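PDB 1VIM: uncharacterized protein AF_1796 from Archaeoglobus fulgidus, which is an SIS-family protein that probably binds a sugar derivative and isomerises it. Local coordinates for the interface of chains A and B and the interface of chains A and C. Coordinates in Å, arbitrary orientation; residue numbers count along the deposited sequence, not the author numbering. Chains: chain A/B/C, Hypothetical protein AF1796.

Contact 1: the interface of chains A and B. Residues chain A 57, 157-158, 160; chain B 68, 71, 188, 192.
B:Arg68 reaches over from helix 57-71 of its chain and gives a guanidinium hydrogen, from NH2, to the hydroxyl OG1 of A:Thr160, 2.9 Å away; the acceptor lies 15° out of the guanidinium plane. That hydroxyl is in turn fixed by its own chain, donating to the backbone O of A:Pro157 at 2.7 Å, in the carbonyl plane. One face of the B:Arg68 guanidinium is covered by that of A:Arg57, the two planes stacked 22° apart and displaced toward their rims; the like charges are probably offset by neighbouring acceptors. NH1 of B:Arg68 donates to ND1 of B:His71 at 2.9 Å, almost exactly in the imidazole plane, and waters at the guanidinium edge link NE to A:Thr160 OG1 and NH2 to the backbone O of A:Leu158. Bends at chi2 and chi3 bring the guanidinium to A:Thr160 and over that of A:Arg57. With an alanine in place of B:Arg68, the A:Thr160 hydroxyl would probably lose its cross-chain donor, B:His71 ND1 its mate and A:Arg57 its stacking partner. Beside the polar cluster, A:Leu158 lays CD1 against B:His71 and, 3.7 Å away, CD2 of the B:His192 imidazole, while CG of A:Pro157 meets the methyl CD2 of B:Leu188 at 3.6 Å. If the deposited assembly is the biological one, the patch ties the start of helix 160-181 to the partner chain by a polar clasp with an apolar flank.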
ATOM      1  N   ARG A  57      -4.084   7.714  -8.944  1.00  9.05           N
ATOM      2  CA  ARG A  57      -2.799   8.148  -9.488  1.00  9.36           C
ATOM      3  C   ARG A  57      -2.245   9.413  -8.833  1.00  7.85           C
ATOM      4  O   ARG A  57      -1.025   9.526  -8.646  1.00  8.92           O
ATOM      5  CB  ARG A  57      -2.860   8.258 -11.007  1.00  9.94           C
ATOM      6  CG  ARG A  57      -2.677   6.879 -11.665  1.00 10.72           C
ATOM      7  CD  ARG A  57      -3.093   6.779 -13.118  1.00 13.44           C
ATOM      8  NE  ARG A  57      -2.440   7.796 -13.920  1.00 14.80           N
ATOM      9  CZ  ARG A  57      -1.659   7.572 -14.986  1.00 14.85           C
ATOM     10  NH1 ARG A  57      -1.318   6.340 -15.360  1.00 15.90           N
ATOM     11  NH2 ARG A  57      -1.178   8.616 -15.652  1.00 16.36           N
ATOM     12  N   PRO A 157      -6.066  10.717 -21.174  1.00  9.49           N
ATOM     13  CA  PRO A 157      -7.394  10.540 -20.574  1.00  9.55           C
ATOM     14  C   PRO A 157      -7.379  10.723 -19.061  1.00  8.82           C
ATOM     15  O   PRO A 157      -6.319  10.546 -18.410  1.00  9.51           O
ATOM     16  CB  PRO A 157      -7.726   9.082 -20.927  1.00  9.01           C
ATOM     17  CG  PRO A 157      -6.387   8.384 -20.969  1.00  9.38           C
ATOM     18  CD  PRO A 157      -5.512   9.432 -21.645  1.00  9.86           C
ATOM     19  N   LEU A 158      -8.546  11.008 -18.494  1.00 10.66           N
ATOM     20  CA  LEU A 158      -8.760  10.920 -17.055  1.00 11.85           C
ATOM     21  C   LEU A 158      -7.770  11.758 -16.263  1.00 13.36           C
ATOM     22  O   LEU A 158      -7.338  11.352 -15.189  1.00 15.10           O
ATOM     23  CB  LEU A 158      -8.705   9.468 -16.561  1.00 12.53           C
ATOM     24  CG  LEU A 158      -9.841   8.556 -17.056  1.00 13.44           C
ATOM     25  CD1 LEU A 158      -9.649   7.157 -16.450  1.00 14.94           C
ATOM     26  CD2 LEU A 158     -11.288   9.129 -16.883  1.00 16.17           C
ATOM     27  N   THR A 160      -4.609  12.602 -16.976  1.00 10.74           N
ATOM     28  CA  THR A 160      -3.192  12.289 -17.191  1.00  9.61           C
ATOM     29  C   THR A 160      -2.311  13.518 -17.301  1.00  9.23           C
ATOM     30  O   THR A 160      -1.219  13.539 -16.748  1.00  9.53           O
ATOM     31  CB  THR A 160      -3.075  11.466 -18.499  1.00  9.20           C
ATOM     32  OG1 THR A 160      -3.607  10.147 -18.287  1.00 12.00           O
ATOM     33  CG2 THR A 160      -1.617  11.230 -18.910  1.00  9.68           C
TER
ATOM     34  N   ARG B  68      -3.780   2.281 -15.370  1.00  7.18           N
ATOM     35  CA  ARG B  68      -4.179   2.605 -16.750  1.00  7.95           C
ATOM     36  C   ARG B  68      -4.393   1.360 -17.612  1.00  7.80           C
ATOM     37  O   ARG B  68      -5.340   1.305 -18.413  1.00  8.23           O
ATOM     38  CB  ARG B  68      -3.167   3.541 -17.406  1.00 10.20           C
ATOM     39  CG  ARG B  68      -3.754   4.359 -18.550  1.00 15.59           C
ATOM     40  CD  ARG B  68      -4.875   5.353 -18.160  1.00 13.24           C
ATOM     41  NE  ARG B  68      -4.563   6.716 -17.701  1.00 12.17           N
ATOM     42  CZ  ARG B  68      -5.055   7.276 -16.580  1.00 10.44           C
ATOM     43  NH1 ARG B  68      -5.874   6.593 -15.757  1.00 10.35           N
ATOM     44  NH2 ARG B  68      -4.725   8.491 -16.227  1.00 12.55           N
ATOM     45  N   HIS B  71      -7.764   0.246 -16.922  1.00  7.19           N
ATOM     46  CA  HIS B  71      -8.734   1.081 -17.620  1.00  7.54           C
ATOM     47  C   HIS B  71      -8.846   0.726 -19.096  1.00  7.76           C
ATOM     48  O   HIS B  71      -9.931   0.877 -19.676  1.00  9.20           O
ATOM     49  CB  HIS B  71      -8.324   2.560 -17.524  1.00  8.47           C
ATOM     50  CG  HIS B  71      -8.305   3.071 -16.126  1.00  7.12           C
ATOM     51  ND1 HIS B  71      -7.613   4.213 -15.753  1.00  7.60           N
ATOM     52  CD2 HIS B  71      -8.921   2.607 -15.011  1.00  8.17           C
ATOM     53  CE1 HIS B  71      -7.799   4.411 -14.453  1.00  7.11           C
ATOM     54  NE2 HIS B  71      -8.576   3.441 -13.976  1.00  7.93           N
ATOM     55  N   LEU B 188     -12.517   4.227 -20.973  1.00 11.04           N
ATOM     56  CA  LEU B 188     -11.733   4.093 -19.759  1.00 11.10           C
ATOM     57  C   LEU B 188     -12.517   4.510 -18.533  1.00 11.80           C
ATOM     58  O   LEU B 188     -12.435   3.860 -17.479  1.00 11.37           O
ATOM     59  CB  LEU B 188     -10.464   4.940 -19.878  1.00 11.59           C
ATOM     60  CG  LEU B 188      -9.334   4.344 -20.712  1.00 12.00           C
ATOM     61  CD1 LEU B 188      -9.691   4.091 -22.223  1.00 14.19           C
ATOM     62  CD2 LEU B 188      -8.114   5.245 -20.605  1.00 14.46           C
ATOM     63  N   HIS B 192     -13.020   2.879 -14.543  1.00 10.62           N
ATOM     64  CA  HIS B 192     -12.271   3.410 -13.434  1.00 11.34           C
ATOM     65  C   HIS B 192     -13.042   3.413 -12.130  1.00 10.83           C
ATOM     66  O   HIS B 192     -14.288   3.526 -12.092  1.00 12.28           O
ATOM     67  CB  HIS B 192     -11.638   4.725 -13.780  1.00 14.19           C
ATOM     68  CG  HIS B 192     -12.565   5.884 -13.802  1.00 15.11           C
ATOM     69  ND1 HIS B 192     -13.942   5.791 -13.816  1.00 19.11           N
ATOM     70  CD2 HIS B 192     -12.281   7.208 -13.852  1.00 18.62           C
ATOM     71  CE1 HIS B 192     -14.458   7.009 -13.853  1.00 19.17           C
ATOM     72  NE2 HIS B 192     -13.473   7.883 -13.873  1.00 20.83           N
TER
HETATM   73  O   HOH W   1      -2.434   7.582 -19.388  1.00 11.80           O
HETATM   74  O   HOH W   2      -5.855   9.761 -13.989  1.00 19.34           O

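Contact 2: the interface of chains A and B. Residues chain A 56-57, 60, 163; chain B 64-65, 67-68.
A:Arg57 lies across the helix of the partner chain, its aliphatic part against B:Ala64 and B:Met67 and its guanidinium turned between a carbonyl of chain B and a carboxylate of its own chain. NH1 donates to the backbone O of B:Ala64 at 2.9 Å, approaching from well above the carbonyl plane rather than along a lone pair. The opposite side of the guanidinium grips A:Glu163 side-on: NE, at 2.8 Å, and NH2, at 3.1 Å, both give to OE1. NE meets that oxygen on its syn side, and both bonds lie in the guanidinium plane, so the carboxylate holds the group's rotation. The bend at chi3 (54°) turns the guanidinium away from the line of the aliphatic chain and toward these acceptors. A:Glu163 also faces B:Arg68, whose NH2 is 3.8 Å from OE1 in a longer salt bridge, and its negative charge probably offsets the two stacked arginines. B:Met67 reaches obliquely past the aliphatic part of A:Arg57, with SD 3.8 Å from CG of the arginine. Its terminal methyl CE ends beside the phenol OH of A:Tyr60, 3.5 Å away, and also touches CA of A:Gly56. The A:Tyr60 ring meanwhile runs its CD2 and CE2 side along the backbone of B:Ala64. Helix 56-71 of chain A thus packs on helix 57-71 of chain B, and the patch, its arginine set by an internal ion pair, probably contributes to pairing of the chains.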
ATOM      1  N   GLY A  56      -5.966   7.623  -5.926  1.00  8.69           N
ATOM      2  CA  GLY A  56      -5.583   6.978  -7.185  1.00  9.55           C
ATOM      3  C   GLY A  56      -4.198   7.394  -7.655  1.00  8.88           C
ATOM      4  O   GLY A  56      -3.231   7.436  -6.892  1.00  9.26           O
ATOM      5  N   ARG A  57      -4.084   7.714  -8.944  1.00  9.05           N
ATOM      6  CA  ARG A  57      -2.799   8.148  -9.488  1.00  9.36           C
ATOM      7  C   ARG A  57      -2.245   9.413  -8.833  1.00  7.85           C
ATOM      8  O   ARG A  57      -1.025   9.526  -8.646  1.00  8.92           O
ATOM      9  CB  ARG A  57      -2.860   8.258 -11.007  1.00  9.94           C
ATOM     10  CG  ARG A  57      -2.677   6.879 -11.665  1.00 10.72           C
ATOM     11  CD  ARG A  57      -3.093   6.779 -13.118  1.00 13.44           C
ATOM     12  NE  ARG A  57      -2.440   7.796 -13.920  1.00 14.80           N
ATOM     13  CZ  ARG A  57      -1.659   7.572 -14.986  1.00 14.85           C
ATOM     14  NH1 ARG A  57      -1.318   6.340 -15.360  1.00 15.90           N
ATOM     15  NH2 ARG A  57      -1.178   8.616 -15.652  1.00 16.36           N
ATOM     16  N   TYR A  60      -0.249   8.374  -5.929  1.00  6.95           N
ATOM     17  CA  TYR A  60       1.103   7.938  -6.256  1.00  7.42           C
ATOM     18  C   TYR A  60       2.040   9.124  -6.414  1.00  7.76           C
ATOM     19  O   TYR A  60       3.211   9.043  -6.014  1.00  8.49           O
ATOM     20  CB  TYR A  60       1.135   7.038  -7.505  1.00  7.99           C
ATOM     21  CG  TYR A  60       0.134   5.902  -7.465  1.00  8.09           C
ATOM     22  CD1 TYR A  60      -0.212   5.267  -6.259  1.00  9.21           C
ATOM     23  CD2 TYR A  60      -0.492   5.496  -8.640  1.00  8.59           C
ATOM     24  CE1 TYR A  60      -1.172   4.234  -6.254  1.00  9.70           C
ATOM     25  CE2 TYR A  60      -1.461   4.490  -8.639  1.00  8.89           C
ATOM     26  CZ  TYR A  60      -1.775   3.875  -7.456  1.00  8.78           C
ATOM     27  OH  TYR A  60      -2.755   2.915  -7.468  1.00 12.54           O
ATOM     28  N   GLU A 163      -1.672  15.073 -14.017  1.00  9.34           N
ATOM     29  CA  GLU A 163      -0.837  14.239 -13.153  1.00 10.37           C
ATOM     30  C   GLU A 163       0.629  14.343 -13.542  1.00  9.33           C
ATOM     31  O   GLU A 163       1.481  14.553 -12.694  1.00  9.74           O
ATOM     32  CB  GLU A 163      -1.300  12.789 -13.226  1.00 11.48           C
ATOM     33  CG  GLU A 163      -2.707  12.635 -12.668  1.00 12.31           C
ATOM     34  CD  GLU A 163      -3.327  11.326 -12.977  1.00 15.00           C
ATOM     35  OE1 GLU A 163      -2.709  10.529 -13.700  1.00 17.29           O
ATOM     36  OE2 GLU A 163      -4.476  11.138 -12.506  1.00 16.11           O
TER
ATOM     37  N   ALA B  64       0.872   3.348 -11.345  1.00  6.65           N
ATOM     38  CA  ALA B  64       0.154   4.249 -12.247  1.00  6.88           C
ATOM     39  C   ALA B  64      -0.088   3.573 -13.592  1.00  6.66           C
ATOM     40  O   ALA B  64      -1.192   3.688 -14.156  1.00  8.11           O
ATOM     41  CB  ALA B  64       0.960   5.528 -12.463  1.00  7.58           C
ATOM     42  N   PHE B  65       0.922   2.871 -14.105  1.00  6.94           N
ATOM     43  CA  PHE B  65       0.790   2.176 -15.392  1.00  7.01           C
ATOM     44  C   PHE B  65      -0.201   0.998 -15.289  1.00  7.79           C
ATOM     45  O   PHE B  65      -1.073   0.843 -16.169  1.00  7.79           O
ATOM     46  CB  PHE B  65       2.169   1.694 -15.820  1.00  7.79           C
ATOM     47  CG  PHE B  65       2.207   0.992 -17.165  1.00  7.94           C
ATOM     48  CD1 PHE B  65       1.609   1.563 -18.297  1.00  9.04           C
ATOM     49  CD2 PHE B  65       2.843  -0.235 -17.286  1.00  9.20           C
ATOM     50  CE1 PHE B  65       1.670   0.896 -19.532  1.00  8.93           C
ATOM     51  CE2 PHE B  65       2.929  -0.881 -18.537  1.00  9.98           C
ATOM     52  CZ  PHE B  65       2.334  -0.321 -19.640  1.00 10.12           C
ATOM     53  N   MET B  67      -2.715   0.728 -13.256  1.00  6.78           N
ATOM     54  CA  MET B  67      -4.073   1.252 -13.172  1.00  6.92           C
ATOM     55  C   MET B  67      -4.604   1.595 -14.573  1.00  7.10           C
ATOM     56  O   MET B  67      -5.750   1.283 -14.902  1.00  7.34           O
ATOM     57  CB  MET B  67      -4.132   2.485 -12.258  1.00  8.17           C
ATOM     58  CG  MET B  67      -5.556   3.013 -12.095  1.00  8.44           C
ATOM     59  SD  MET B  67      -5.648   4.512 -11.162  1.00 11.80           S
ATOM     60  CE  MET B  67      -5.430   3.960  -9.503  1.00 10.68           C
ATOM     61  N   ARG B  68      -3.780   2.281 -15.370  1.00  7.18           N
ATOM     62  CA  ARG B  68      -4.179   2.605 -16.750  1.00  7.95           C
ATOM     63  C   ARG B  68      -4.393   1.360 -17.612  1.00  7.80           C
ATOM     64  O   ARG B  68      -5.340   1.305 -18.413  1.00  8.23           O
ATOM     65  CB  ARG B  68      -3.167   3.541 -17.406  1.00 10.20           C
ATOM     66  CG  ARG B  68      -3.754   4.359 -18.550  1.00 15.59           C
ATOM     67  CD  ARG B  68      -4.875   5.353 -18.160  1.00 13.24           C
ATOM     68  NE  ARG B  68      -4.563   6.716 -17.701  1.00 12.17           N
ATOM     69  CZ  ARG B  68      -5.055   7.276 -16.580  1.00 10.44           C
ATOM     70  NH1 ARG B  68      -5.874   6.593 -15.757  1.00 10.35           N
ATOM     71  NH2 ARG B  68      -4.725   8.491 -16.227  1.00 12.55           N
TER
HETATM   72  O   HOH W   3      -5.855   9.761 -13.989  1.00 19.34           O

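Contact 3: the interface of chains A and C. Residues chain A 189-194; chain C 85-86.
C:Arg86 lies along the tail end of helix 185-191 of chain A and the residues that follow, and its contacts fall into three kinds. A backbone hydrogen bond runs from its amide N to the carbonyl O of A:Arg191 at 3.0 Å. Polar but unbonded is the approach of its guanidinium NH1 to the backbone O of A:Glu189, which sits at the edge of the guanidinium plane; neither N-H is aimed at it, so this is not a hydrogen bond. The carboxylate of A:Glu189 is more distant, OE1 lying 6.5 Å from NH1 of C:Arg86, so any attraction between these opposite charges would be long-range. The remaining contacts are by packing. With CG anti to the backbone N (chi1 -179°), the arginine chain extends past the carbonyls of A:Ala190 and A:His192, its CD 3.4 Å from O of A:Ala190. The imidazole of A:His192 runs alongside, pointing the same way, its plane turned 43° from the guanidinium and NH1 at the ring's edge. C:Pro85, just before the arginine, rests its CA against the A:Arg191 carbonyl. This pairing may not be the biological one. On the guanidinium face, methyl CG1 of A:Val194 sits over the centre, 3.6 Å from CZ of C:Arg86.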
ATOM      1  N   GLU A 189      20.973  10.995  -0.661  1.00 18.13           N
ATOM      2  CA  GLU A 189      21.409   9.608  -0.693  1.00 20.73           C
ATOM      3  C   GLU A 189      21.573   9.037   0.708  1.00 19.72           C
ATOM      4  O   GLU A 189      21.285   7.863   0.947  1.00 20.89           O
ATOM      5  CB  GLU A 189      22.712   9.512  -1.482  1.00 22.42           C
ATOM      6  CG  GLU A 189      23.021   8.170  -2.117  1.00 26.98           C
ATOM      7  CD  GLU A 189      24.249   8.252  -3.018  1.00 31.65           C
ATOM      8  OE1 GLU A 189      25.153   9.058  -2.710  1.00 33.38           O
ATOM      9  OE2 GLU A 189      24.301   7.542  -4.048  1.00 34.99           O
ATOM     10  N   ALA A 190      21.995   9.871   1.654  1.00 18.27           N
ATOM     11  CA  ALA A 190      22.201   9.413   3.026  1.00 19.30           C
ATOM     12  C   ALA A 190      20.914   8.991   3.722  1.00 18.48           C
ATOM     13  O   ALA A 190      20.946   8.178   4.649  1.00 20.12           O
ATOM     14  CB  ALA A 190      22.950  10.465   3.859  1.00 20.14           C
ATOM     15  N   ARG A 191      19.779   9.544   3.274  1.00 16.49           N
ATOM     16  CA  ARG A 191      18.479   9.249   3.876  1.00 16.41           C
ATOM     17  C   ARG A 191      17.659   8.237   3.098  1.00 14.88           C
ATOM     18  O   ARG A 191      16.680   7.700   3.629  1.00 15.94           O
ATOM     19  CB  ARG A 191      17.657  10.536   4.005  1.00 17.11           C
ATOM     20  CG  ARG A 191      18.269  11.591   4.927  1.00 22.11           C
ATOM     21  CD  ARG A 191      17.264  12.665   5.339  1.00 26.88           C
ATOM     22  NE  ARG A 191      17.878  13.742   6.115  1.00 32.30           N
ATOM     23  CZ  ARG A 191      18.414  14.852   5.603  1.00 34.68           C
ATOM     24  NH1 ARG A 191      18.459  15.063   4.288  1.00 35.04           N
ATOM     25  NH2 ARG A 191      18.924  15.760   6.426  1.00 36.78           N
ATOM     26  N   HIS A 192      17.989   7.972   1.843  1.00 14.41           N
ATOM     27  CA  HIS A 192      17.109   7.100   1.067  1.00 14.46           C
ATOM     28  C   HIS A 192      17.162   5.639   1.493  1.00 13.19           C
ATOM     29  O   HIS A 192      18.208   5.113   1.926  1.00 14.01           O
ATOM     30  CB  HIS A 192      17.280   7.337  -0.430  1.00 16.88           C
ATOM     31  CG  HIS A 192      18.451   6.663  -1.045  1.00 20.14           C
ATOM     32  ND1 HIS A 192      19.512   6.171  -0.318  1.00 24.56           N
ATOM     33  CD2 HIS A 192      18.747   6.429  -2.345  1.00 24.68           C
ATOM     34  CE1 HIS A 192      20.400   5.640  -1.142  1.00 25.70           C
ATOM     35  NE2 HIS A 192      19.962   5.785  -2.376  1.00 26.24           N
ATOM     36  N   ALA A 193      16.009   4.982   1.404  1.00 11.28           N
ATOM     37  CA  ALA A 193      15.894   3.572   1.763  1.00  9.87           C
ATOM     38  C   ALA A 193      16.729   2.718   0.829  1.00 11.31           C
ATOM     39  O   ALA A 193      16.804   2.997  -0.366  1.00 14.73           O
ATOM     40  CB  ALA A 193      14.433   3.132   1.675  1.00 10.80           C
ATOM     41  N   VAL A 194      17.321   1.665   1.377  1.00 10.55           N
ATOM     42  CA  VAL A 194      18.192   0.773   0.624  1.00 12.17           C
ATOM     43  C   VAL A 194      17.816  -0.696   0.636  1.00 11.99           C
ATOM     44  O   VAL A 194      18.383  -1.491  -0.139  1.00 13.83           O
ATOM     45  CB  VAL A 194      19.683   0.901   1.084  1.00 13.87           C
ATOM     46  CG1 VAL A 194      20.178   2.321   0.888  1.00 17.32           C
ATOM     47  CG2 VAL A 194      19.858   0.424   2.510  1.00 14.82           C
TER
ATOM     48  N   PRO C  85      13.119   5.696   6.016  1.00  8.24           N
ATOM     49  CA  PRO C  85      14.482   6.118   5.647  1.00  9.14           C
ATOM     50  C   PRO C  85      15.444   4.938   5.655  1.00  8.55           C
ATOM     51  O   PRO C  85      15.083   3.795   5.977  1.00  9.33           O
ATOM     52  CB  PRO C  85      14.836   7.065   6.779  1.00  9.73           C
ATOM     53  CG  PRO C  85      14.172   6.433   8.002  1.00 10.18           C
ATOM     54  CD  PRO C  85      12.851   5.848   7.466  1.00  9.00           C
ATOM     55  N   ARG C  86      16.685   5.239   5.275  1.00  9.06           N
ATOM     56  CA  ARG C  86      17.772   4.282   5.311  1.00  9.75           C
ATOM     57  C   ARG C  86      17.888   3.629   6.677  1.00  9.56           C
ATOM     58  O   ARG C  86      18.008   4.307   7.695  1.00 10.95           O
ATOM     59  CB  ARG C  86      19.079   5.021   4.981  1.00 11.79           C
ATOM     60  CG  ARG C  86      20.294   4.143   4.955  1.00 16.65           C
ATOM     61  CD  ARG C  86      21.511   4.868   4.422  1.00 21.46           C
ATOM     62  NE  ARG C  86      22.364   3.936   3.695  1.00 28.13           N
ATOM     63  CZ  ARG C  86      22.816   4.157   2.464  1.00 31.15           C
ATOM     64  NH1 ARG C  86      22.527   5.292   1.835  1.00 32.57           N
ATOM     65  NH2 ARG C  86      23.561   3.249   1.856  1.00 34.15           N
TER

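Contacts 1 and 2 are neighbouring parts of one A-B interface, their C-alpha centres about 7 Å apart, and they share A:Arg57 and B:Arg68. Helices 56-71 and 160-181 of chain A and 57-71 of chain B contribute to both; contact 1 adds the 3-10 helix 157-159 and residues near the chain B C-terminus. Contact 3 belongs to a separate A-C interface, about 32 Å from contact 1 and 25 Å from contact 2, between C-alpha centres. Chain A therefore meets different partners through different surfaces, consistent with the four-chain deposited assembly, though the structure alone does not show that it is the biological one.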